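Local coordinates for protein cyclase (PDB 5IBZ) that probably acts as an arylformamidase-like enzyme of the cyclase family and is seen here as a tetramer with acetylphosphate in its pockets, at residues G205-W210 / G280-L285; V201-L206 / A246-A251; H74-T79 / R98-Y103. All blocks are in the same frame, centred on the assembly; numbering follows the deposited sequence.

Interaction 1 (G205-W210 / G280-L285); sequences GLVESW and GEIWWL. With UVW (acetylphosphate), chain F.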
loop_
_atom_site.group_PDB
_atom_site.type_symbol
_atom_site.label_atom_id
_atom_site.label_comp_id
_atom_site.label_asym_id
_atom_site.label_seq_id
_atom_site.Cartn_x
_atom_site.Cartn_y
_atom_site.Cartn_z
ATOM N N GLY B 205 14.926 24.707 -12.422
ATOM C CA GLY B 205 15.827 23.715 -12.996
ATOM C C GLY B 205 16.166 22.554 -12.074
ATOM O O GLY B 205 16.810 21.598 -12.502
ATOM N N LEU B 206 15.753 22.614 -10.809
ATOM C CA LEU B 206 16.307 21.677 -9.833
ATOM C C LEU B 206 16.007 20.211 -10.190
ATOM O O LEU B 206 16.915 19.360 -10.142
ATOM C CB LEU B 206 15.805 22.005 -8.422
ATOM C CG LEU B 206 16.414 21.137 -7.313
ATOM C CD1 LEU B 206 17.909 21.366 -7.195
ATOM C CD2 LEU B 206 15.728 21.334 -5.952
ATOM N N VAL B 207 14.765 19.903 -10.567
ATOM C CA VAL B 207 14.394 18.523 -10.856
ATOM C C VAL B 207 15.138 17.979 -12.094
ATOM O O VAL B 207 15.289 16.757 -12.255
ATOM C CB VAL B 207 12.855 18.382 -11.039
ATOM C CG1 VAL B 207 12.393 19.096 -12.283
ATOM C CG2 VAL B 207 12.436 16.940 -11.060
ATOM N N GLU B 208 15.671 18.872 -12.925
ATOM C CA GLU B 208 16.382 18.460 -14.141
ATOM C C GLU B 208 17.748 17.864 -13.829
ATOM O O GLU B 208 18.419 17.323 -14.725
ATOM C CB GLU B 208 16.529 19.648 -15.098
ATOM C CG GLU B 208 15.185 20.168 -15.587
ATOM C CD GLU B 208 15.252 21.508 -16.342
ATOM O OE1 GLU B 208 16.360 21.923 -16.759
ATOM O OE2 GLU B 208 14.173 22.113 -16.529
ATOM N N SER B 209 18.158 17.968 -12.570
ATOM C CA SER B 209 19.437 17.417 -12.135
ATOM C C SER B 209 19.306 16.082 -11.398
ATOM O O SER B 209 20.308 15.442 -11.113
ATOM C CB SER B 209 20.173 18.427 -11.237
ATOM O OG SER B 209 19.570 18.582 -9.947
ATOM N N TRP B 210 18.086 15.641 -11.123
ATOM C CA TRP B 210 17.884 14.486 -10.247
ATOM C C TRP B 210 18.171 13.136 -10.900
ATOM O O TRP B 210 18.822 12.264 -10.309
ATOM C CB TRP B 210 16.438 14.487 -9.732
ATOM C CG TRP B 210 16.019 13.187 -9.103
ATOM C CD1 TRP B 210 15.351 12.151 -9.700
ATOM C CD2 TRP B 210 16.243 12.786 -7.751
ATOM N NE1 TRP B 210 15.150 11.138 -8.803
ATOM C CE2 TRP B 210 15.681 11.505 -7.597
ATOM C CE3 TRP B 210 16.865 13.386 -6.656
ATOM C CZ2 TRP B 210 15.734 10.814 -6.398
ATOM C CZ3 TRP B 210 16.912 12.703 -5.473
ATOM C CH2 TRP B 210 16.343 11.428 -5.350
ATOM N N GLY B 280 2.442 24.164 -5.524
ATOM C CA GLY B 280 2.708 23.050 -6.419
ATOM C C GLY B 280 4.184 22.708 -6.429
ATOM O O GLY B 280 5.036 23.601 -6.429
ATOM N N GLU B 281 4.496 21.413 -6.393
ATOM C CA GLU B 281 5.885 20.982 -6.285
ATOM C C GLU B 281 6.180 19.824 -7.210
ATOM O O GLU B 281 5.287 19.034 -7.540
ATOM C CB GLU B 281 6.223 20.577 -4.843
ATOM C CG GLU B 281 6.171 21.768 -3.891
ATOM C CD GLU B 281 6.165 21.398 -2.423
ATOM O OE1 GLU B 281 5.861 20.244 -2.072
ATOM O OE2 GLU B 281 6.500 22.297 -1.627
ATOM N N ILE B 282 7.446 19.711 -7.574
ATOM C CA ILE B 282 7.979 18.645 -8.442
ATOM C C ILE B 282 7.289 18.613 -9.815
ATOM O O ILE B 282 7.073 17.565 -10.436
ATOM C CB ILE B 282 7.900 17.223 -7.785
ATOM C CG1 ILE B 282 8.037 17.305 -6.251
ATOM C CG2 ILE B 282 9.006 16.372 -8.391
ATOM C CD1 ILE B 282 8.146 15.951 -5.552
ATOM N N TRP B 283 6.991 19.790 -10.339
ATOM C CA TRP B 283 6.540 19.886 -11.720
ATOM C C TRP B 283 7.746 19.774 -12.657
ATOM O O TRP B 283 8.893 19.971 -12.235
ATOM C CB TRP B 283 5.776 21.207 -11.951
ATOM C CG TRP B 283 4.449 21.317 -11.225
ATOM C CD1 TRP B 283 4.128 20.794 -10.008
ATOM C CD2 TRP B 283 3.280 22.009 -11.683
ATOM N NE1 TRP B 283 2.828 21.117 -9.672
ATOM C CE2 TRP B 283 2.286 21.860 -10.688
ATOM C CE3 TRP B 283 2.970 22.725 -12.844
ATOM C CZ2 TRP B 283 1.023 22.422 -10.812
ATOM C CZ3 TRP B 283 1.710 23.283 -12.963
ATOM C CH2 TRP B 283 0.756 23.127 -11.962
ATOM N N TRP B 284 7.493 19.429 -13.920
ATOM C CA TRP B 284 8.533 19.242 -14.928
ATOM C C TRP B 284 8.340 20.275 -16.013
ATOM O O TRP B 284 7.339 20.246 -16.735
ATOM C CB TRP B 284 8.482 17.836 -15.537
ATOM C CG TRP B 284 9.584 17.631 -16.536
ATOM C CD1 TRP B 284 9.504 17.781 -17.893
ATOM C CD2 TRP B 284 10.940 17.269 -16.248
ATOM N NE1 TRP B 284 10.733 17.538 -18.467
ATOM C CE2 TRP B 284 11.628 17.220 -17.479
ATOM C CE3 TRP B 284 11.645 16.990 -15.064
ATOM C CZ2 TRP B 284 12.982 16.877 -17.559
ATOM C CZ3 TRP B 284 12.984 16.654 -15.150
ATOM C CH2 TRP B 284 13.638 16.610 -16.390
ATOM N N LEU B 285 9.291 21.204 -16.122
ATOM C CA LEU B 285 9.089 22.389 -16.941
ATOM C C LEU B 285 10.060 22.539 -18.103
ATOM O O LEU B 285 9.997 23.527 -18.832
ATOM C CB LEU B 285 9.179 23.625 -16.036
ATOM C CG LEU B 285 8.149 23.639 -14.896
ATOM C CD1 LEU B 285 8.311 24.875 -14.032
ATOM C CD2 LEU B 285 6.728 23.539 -15.423
HETATM C C1 UVW F . 8.738 19.501 2.948
HETATM O O1 UVW F . 8.275 18.430 3.145
HETATM C C1M UVW F . 10.033 19.915 3.642
HETATM O O2 UVW F . 8.122 20.407 2.079
HETATM P P UVW F . 6.654 20.142 1.387
HETATM O O1P UVW F . 5.650 19.659 2.407
HETATM O O2P UVW F . 6.230 21.471 0.806
HETATM O O3P UVW F . 6.738 19.121 0.282
HETATM O O HOH W 1 11.884 21.645 -15.020
#

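Interaction 2 (V201-L206 / A246-A251); sequences VIRTGL and AADNIA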
loop_
_atom_site.group_PDB
_atom_site.type_symbol
_atom_site.label_atom_id
_atom_site.label_comp_id
_atom_site.label_asym_id
_atom_site.label_seq_id
_atom_site.Cartn_x
_atom_site.Cartn_y
_atom_site.Cartn_z
ATOM N N VAL B 201 3.952 29.417 -12.622
ATOM C CA VAL B 201 4.747 28.213 -12.723
ATOM C C VAL B 201 6.210 28.640 -12.877
ATOM O O VAL B 201 6.557 29.340 -13.843
ATOM C CB VAL B 201 4.276 27.352 -13.928
ATOM C CG1 VAL B 201 5.100 26.144 -14.066
ATOM C CG2 VAL B 201 2.788 26.984 -13.768
ATOM N N ILE B 202 7.045 28.278 -11.902
ATOM C CA ILE B 202 8.421 28.777 -11.807
ATOM C C ILE B 202 9.437 27.711 -12.169
ATOM O O ILE B 202 9.485 26.643 -11.514
ATOM C CB ILE B 202 8.734 29.273 -10.380
ATOM C CG1 ILE B 202 7.671 30.288 -9.943
ATOM C CG2 ILE B 202 10.138 29.889 -10.304
ATOM C CD1 ILE B 202 7.798 30.705 -8.491
ATOM N N ARG B 203 10.241 27.977 -13.197
ATOM C CA ARG B 203 11.346 27.076 -13.540
ATOM C C ARG B 203 12.632 27.464 -12.807
ATOM O O ARG B 203 13.218 28.543 -13.067
ATOM C CB ARG B 203 11.605 27.052 -15.050
ATOM C CG ARG B 203 12.787 26.148 -15.407
ATOM C CD ARG B 203 12.800 25.740 -16.883
ATOM N NE ARG B 203 13.961 24.905 -17.200
ATOM C CZ ARG B 203 15.059 25.326 -17.823
ATOM N NH1 ARG B 203 15.203 26.588 -18.200
ATOM N NH2 ARG B 203 16.028 24.466 -18.055
ATOM N N THR B 204 13.022 26.563 -11.897
ATOM C CA THR B 204 14.261 26.621 -11.117
ATOM C C THR B 204 15.344 25.671 -11.619
ATOM O O THR B 204 16.523 25.788 -11.245
ATOM C CB THR B 204 14.047 26.236 -9.648
ATOM O OG1 THR B 204 13.942 24.808 -9.536
ATOM C CG2 THR B 204 12.835 26.908 -9.057
ATOM N N GLY B 205 14.926 24.707 -12.422
ATOM C CA GLY B 205 15.827 23.715 -12.996
ATOM C C GLY B 205 16.166 22.554 -12.074
ATOM O O GLY B 205 16.810 21.598 -12.502
ATOM N N LEU B 206 15.753 22.614 -10.809
ATOM C CA LEU B 206 16.307 21.677 -9.833
ATOM C C LEU B 206 16.007 20.211 -10.190
ATOM O O LEU B 206 16.915 19.360 -10.142
ATOM C CB LEU B 206 15.805 22.005 -8.422
ATOM C CG LEU B 206 16.414 21.137 -7.313
ATOM C CD1 LEU B 206 17.909 21.366 -7.195
ATOM C CD2 LEU B 206 15.728 21.334 -5.952
ATOM N N ALA B 246 3.493 27.120 -8.448
ATOM C CA ALA B 246 4.109 25.815 -8.593
ATOM C C ALA B 246 5.529 25.967 -9.077
ATOM O O ALA B 246 5.856 26.947 -9.735
ATOM C CB ALA B 246 3.336 24.972 -9.540
ATOM N N ALA B 247 6.351 24.953 -8.807
ATOM C CA ALA B 247 7.737 24.960 -9.263
ATOM C C ALA B 247 8.264 23.557 -9.543
ATOM O O ALA B 247 7.661 22.543 -9.148
ATOM C CB ALA B 247 8.640 25.651 -8.234
ATOM N N ASP B 248 9.377 23.528 -10.269
ATOM C CA ASP B 248 10.098 22.303 -10.573
ATOM C C ASP B 248 11.220 22.040 -9.553
ATOM O O ASP B 248 12.281 21.500 -9.886
ATOM C CB ASP B 248 10.674 22.381 -11.980
ATOM C CG ASP B 248 11.717 23.455 -12.109
ATOM O OD1 ASP B 248 11.792 24.278 -11.166
ATOM O OD2 ASP B 248 12.453 23.479 -13.138
ATOM N N ASN B 249 10.983 22.416 -8.303
ATOM C CA ASN B 249 11.838 21.971 -7.202
ATOM C C ASN B 249 10.976 21.118 -6.269
ATOM O O ASN B 249 9.856 20.714 -6.644
ATOM C CB ASN B 249 12.512 23.150 -6.492
ATOM C CG ASN B 249 11.527 24.132 -5.911
ATOM O OD1 ASN B 249 10.334 23.847 -5.820
ATOM N ND2 ASN B 249 12.033 25.301 -5.486
ATOM N N ILE B 250 11.465 20.802 -5.074
ATOM C CA ILE B 250 10.762 19.868 -4.206
ATOM C C ILE B 250 9.969 20.597 -3.118
ATOM O O ILE B 250 8.914 20.127 -2.692
ATOM C CB ILE B 250 11.731 18.862 -3.522
ATOM C CG1 ILE B 250 12.781 18.346 -4.508
ATOM C CG2 ILE B 250 10.944 17.727 -2.923
ATOM C CD1 ILE B 250 12.244 17.693 -5.774
ATOM N N ALA B 251 10.458 21.759 -2.690
ATOM C CA ALA B 251 9.862 22.471 -1.560
ATOM C C ALA B 251 9.287 23.858 -1.867
ATOM O O ALA B 251 8.867 24.549 -0.943
ATOM C CB ALA B 251 10.897 22.608 -0.472
#

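Interaction 3 (H74-T79 / R98-Y103); sequences HTMEIT and RFADDY. With UVW (acetylphosphate), chain I.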
loop_
_atom_site.group_PDB
_atom_site.type_symbol
_atom_site.label_atom_id
_atom_site.label_comp_id
_atom_site.label_asym_id
_atom_site.label_seq_id
_atom_site.Cartn_x
_atom_site.Cartn_y
_atom_site.Cartn_z
ATOM N N HIS B 74 4.347 1.141 -7.895
ATOM C CA HIS B 74 3.387 0.541 -8.834
ATOM C C HIS B 74 3.578 -0.971 -8.841
ATOM O O HIS B 74 4.706 -1.461 -8.920
ATOM C CB HIS B 74 3.617 1.145 -10.229
ATOM C CG HIS B 74 2.821 0.529 -11.343
ATOM N ND1 HIS B 74 3.409 0.098 -12.517
ATOM C CD2 HIS B 74 1.487 0.373 -11.513
ATOM C CE1 HIS B 74 2.471 -0.341 -13.339
ATOM N NE2 HIS B 74 1.297 -0.192 -12.752
ATOM N N THR B 75 2.489 -1.720 -8.691
ATOM C CA THR B 75 2.556 -3.178 -8.834
ATOM C C THR B 75 1.396 -3.659 -9.675
ATOM O O THR B 75 0.332 -3.037 -9.708
ATOM C CB THR B 75 2.531 -3.942 -7.469
ATOM O OG1 THR B 75 1.365 -3.582 -6.719
ATOM C CG2 THR B 75 3.782 -3.653 -6.629
HETATM N N MSE B 76 1.617 -4.774 -10.359
HETATM C CA MSE B 76 0.563 -5.395 -11.141
HETATM C C MSE B 76 -0.172 -6.452 -10.323
HETATM O O MSE B 76 0.409 -7.139 -9.471
HETATM C CB MSE B 76 1.138 -6.040 -12.415
HETATM C CG MSE B 76 2.038 -5.165 -13.265
HETATM SE SE MSE B 76 1.198 -3.768 -14.322
HETATM C CE MSE B 76 0.270 -4.871 -15.573
ATOM N N GLU B 77 -1.464 -6.604 -10.602
ATOM C CA GLU B 77 -2.276 -7.668 -10.048
ATOM C C GLU B 77 -2.350 -8.864 -11.023
ATOM O O GLU B 77 -2.382 -10.017 -10.612
ATOM C CB GLU B 77 -3.678 -7.122 -9.734
ATOM C CG GLU B 77 -4.645 -8.147 -9.222
ATOM C CD GLU B 77 -4.321 -8.634 -7.834
ATOM O OE1 GLU B 77 -3.504 -7.989 -7.157
ATOM O OE2 GLU B 77 -4.874 -9.673 -7.427
ATOM N N ILE B 78 -2.376 -8.568 -12.321
ATOM C CA ILE B 78 -2.351 -9.593 -13.360
ATOM C C ILE B 78 -1.774 -8.927 -14.610
ATOM O O ILE B 78 -1.939 -7.725 -14.802
ATOM C CB ILE B 78 -3.749 -10.215 -13.600
ATOM C CG1 ILE B 78 -3.680 -11.294 -14.680
ATOM C CG2 ILE B 78 -4.749 -9.179 -13.960
ATOM C CD1 ILE B 78 -4.244 -12.602 -14.228
ATOM N N THR B 79 -1.028 -9.699 -15.394
ATOM C CA THR B 79 -0.219 -9.179 -16.490
ATOM C C THR B 79 -0.332 -10.030 -17.733
ATOM O O THR B 79 -0.814 -11.146 -17.674
ATOM C CB THR B 79 1.287 -9.166 -16.154
ATOM O OG1 THR B 79 1.762 -10.519 -16.189
ATOM C CG2 THR B 79 1.563 -8.553 -14.811
ATOM N N ARG B 98 -8.609 -11.173 -22.220
ATOM C CA ARG B 98 -7.484 -11.249 -21.314
ATOM C C ARG B 98 -7.306 -9.846 -20.773
ATOM O O ARG B 98 -7.545 -8.881 -21.495
ATOM C CB ARG B 98 -6.243 -11.751 -22.045
ATOM C CG ARG B 98 -6.449 -13.154 -22.615
ATOM C CD ARG B 98 -5.246 -13.719 -23.321
ATOM N NE ARG B 98 -5.489 -15.115 -23.689
ATOM C CZ ARG B 98 -4.573 -15.951 -24.177
ATOM N NH1 ARG B 98 -3.323 -15.558 -24.360
ATOM N NH2 ARG B 98 -4.907 -17.195 -24.480
ATOM N N PHE B 99 -6.951 -9.738 -19.498
ATOM C CA PHE B 99 -6.854 -8.460 -18.807
ATOM C C PHE B 99 -5.525 -8.311 -18.082
ATOM O O PHE B 99 -4.924 -9.296 -17.629
ATOM C CB PHE B 99 -7.981 -8.314 -17.765
ATOM C CG PHE B 99 -9.319 -7.973 -18.342
ATOM C CD1 PHE B 99 -9.569 -6.708 -18.851
ATOM C CD2 PHE B 99 -10.334 -8.915 -18.357
ATOM C CE1 PHE B 99 -10.809 -6.389 -19.380
ATOM C CE2 PHE B 99 -11.580 -8.609 -18.886
ATOM C CZ PHE B 99 -11.818 -7.344 -19.396
ATOM N N ALA B 100 -5.079 -7.067 -17.954
ATOM C CA ALA B 100 -4.019 -6.711 -17.019
ATOM C C ALA B 100 -4.583 -5.637 -16.104
ATOM O O ALA B 100 -5.277 -4.727 -16.571
ATOM C CB ALA B 100 -2.780 -6.197 -17.742
ATOM N N ASP B 101 -4.259 -5.729 -14.812
ATOM C CA ASP B 101 -4.774 -4.834 -13.755
ATOM C C ASP B 101 -3.595 -4.415 -12.890
ATOM O O ASP B 101 -2.649 -5.200 -12.729
ATOM C CB ASP B 101 -5.783 -5.545 -12.837
ATOM C CG ASP B 101 -7.237 -5.391 -13.251
ATOM O OD1 ASP B 101 -7.530 -4.873 -14.338
ATOM O OD2 ASP B 101 -8.105 -5.827 -12.452
ATOM N N ASP B 102 -3.662 -3.236 -12.277
ATOM C CA ASP B 102 -2.560 -2.808 -11.425
ATOM C C ASP B 102 -3.003 -1.883 -10.281
ATOM O O ASP B 102 -4.191 -1.513 -10.160
ATOM C CB ASP B 102 -1.440 -2.171 -12.279
ATOM C CG ASP B 102 -1.919 -1.068 -13.232
ATOM O OD1 ASP B 102 -3.129 -0.748 -13.290
ATOM O OD2 ASP B 102 -1.043 -0.491 -13.927
ATOM N N TYR B 103 -2.025 -1.581 -9.417
ATOM C CA TYR B 103 -2.207 -0.896 -8.144
ATOM C C TYR B 103 -1.098 0.128 -7.933
ATOM O O TYR B 103 -0.012 0.028 -8.501
ATOM C CB TYR B 103 -2.171 -1.901 -6.973
ATOM C CG TYR B 103 -3.478 -2.597 -6.716
ATOM C CD1 TYR B 103 -3.926 -3.627 -7.548
ATOM C CD2 TYR B 103 -4.288 -2.215 -5.649
ATOM C CE1 TYR B 103 -5.132 -4.241 -7.332
ATOM C CE2 TYR B 103 -5.490 -2.845 -5.422
ATOM C CZ TYR B 103 -5.916 -3.841 -6.269
ATOM O OH TYR B 103 -7.117 -4.456 -6.024
HETATM C C1 UVW I . -13.917 -6.052 -16.051
HETATM O O1 UVW I . -13.159 -6.678 -16.711
HETATM C C1M UVW I . -14.553 -6.691 -14.817
HETATM O O2 UVW I . -14.250 -4.740 -16.404
HETATM P P UVW I . -13.114 -3.582 -16.669
HETATM O O1P UVW I . -11.723 -4.119 -16.651
HETATM O O2P UVW I . -13.255 -2.570 -15.548
HETATM O O3P UVW I . -13.525 -2.905 -17.975
#

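Interaction 1 (G205-W210 / G280-L285)
Val207 and Glu208 pack on the indole of Trp284 in a buried, mostly apolar contact between two loops at the C-terminal ends of interior strands of the central sheet: the loop 205-210 follows strand 199-203, while 280-285 runs on from strand 278-281. Val207 sits in a short 3-10 turn, where Ser209 OG donates to Leu206 O. Its CG1 lies 3.6 Å from Trp284 CE3 and also rests on the backbone oxygen of Trp283, while CG2 comes within 4.4 Å of Ile282 CG2. With chi1 at -178°, Trp284 CG leads out toward the 3-10 turn, and the ring comes nearer to Val207 than its own CB does. Glu208 CG approaches the same six-membered ring obliquely, 4.0 Å from Trp284 CH2, with the carboxylate turned 54° from the ring. No direct hydrogen bond joins the segments; instead, one water donates to Glu208 OE2 (2.8 Å) and accepts from Leu285 N (2.9 Å). The polar ends are held by other residues, Glu208 OE1 in a salt bridge with Arg203 and Trp284 NE1 on Glu287. Glu281 reaches acetylphosphate, its OE2 2.6 Å from O2P. Trp283 packs edge-to-face on Trp114 of strand 113-115, Leu285 lies on Val201 and Arg203 of strand 199-203, and Trp210 meets Phe221 of helix 215-223 edge-to-face.

Interaction 2 (V201-L206 / A246-A251)
The carboxylate of Asp248 takes three hydrogen bonds from the loop that follows strand 199-203. Thr204 N meets OD1 of Asp248 on its syn side at 2.7 Å, and Thr204 OG1 donates to the same OD1, also at 2.7 Å but from above the carboxylate plane (43° out of it). Gly205 N reaches Asp248 OD2 at 2.9 Å, again on the syn side. A chi1 of 65° brings Asp248 CG round toward this loop. Three donors on a buried acid would be expected to suit its charged form. Thr204 OG1 is used twice, because it also accepts from Leu206 N at 3.1 Å, an ST turn that shapes the loop. Arg203 NE is 4.6 Å from Asp248 OD2 and adds charge attraction alone; its guanidinium forms salt bridges with Glu208 and Asp163. Further back, the strands pair in parallel: Ile202 N donates to Ala246 O (2.8 Å), and Asp248 N makes a weak bond to Ile202 O. Ile202 and Ala247 lie on one face of the sheet, Val201 and Ala246 on the other. Past the strands, Leu206 CD2 packs on Asn249 CB at 3.7 Å, while the Asn249 amide is tied to Thr227 and Leu252. Strands 199-203 and 244-247, joined by a crossover through helix 215-223, short strand 228-229 and helix 233-239, are neighbours in the central sheet; Ile202 packs on helix 164-167, and Leu206 and Ile250 on Phe221 of helix 215-223.

Interaction 3 (H74-T79 / R98-Y103)
His74 turns its imidazole edge to the carboxylate of Asp102, the two planes 71° apart. A chi1 of 173° swings His74 CG toward the strand of Asp102; NE2 then donates within its own ring plane to Asp102 OD2 at 2.6 Å, reaching that oxygen on its anti side, 32° out of the carboxylate plane. The same ring edge brings His74 CD2 to 3.4 Å from Tyr103 O. An alanine in place of His74 would probably leave Asp102 OD2 without its histidine donor and the carboxylate less firmly fixed, although OD1 is also bound by Gln109 of the second subunit. The selenomethionine side chain of Met76 bends along the same face of the sheet, its SE 3.7 Å from Asp102 CB and its CE 4.0 Å from Ala100 CB. Strands 73-76 and 97-107 pair antiparallel, and the sheet runs on into a strand of the second subunit. The pairing is interrupted by a classic beta bulge: Glu77 N donates to Asp101 O at 2.8 Å, and Ile78 N makes a weak bond to the same oxygen at 3.4 Å. Beyond the bulge, Asp101 N donates to Ile78 O and the chain leads to Thr79, the N-cap of helix 80-85. Glu77 and Tyr103 run side by side in the same direction, Glu77 CB at the phenol edge, 4.0 Å from Tyr103 CE1. Ile78 CG2 meets the CB of Asp101, whose carboxylate forms a salt bridge with Arg69 of the second subunit. The ring of Phe99 lies against an acetylphosphate held by Arg69, His119 and His268 of that subunit; the ligand's O1 sits over one ring face, offset toward the rim, 3.1 Å from Phe99 CZ.

Interaction 3 closes first along the chain; interactions 2 and 1 follow from one shared stretch, with Gly205 and Leu206 in both. Their centres lie 5 Å apart: strands 199-203, 244-247 and 278-281 are consecutive in the central mixed sheet, and Asn249 O probably accepts from Ile282 N. Together they shape the sheet end that presents Ile250 and Glu281 to acetylphosphate. Interaction 3 is set apart, about 29 Å from interaction 1 and 33 Å from interaction 2 between centres, in a projecting beta arm whose sheet continues into a neighbouring subunit. There it adds Phe99 to that subunit's ligand site, which is thus completed across a subunit interface.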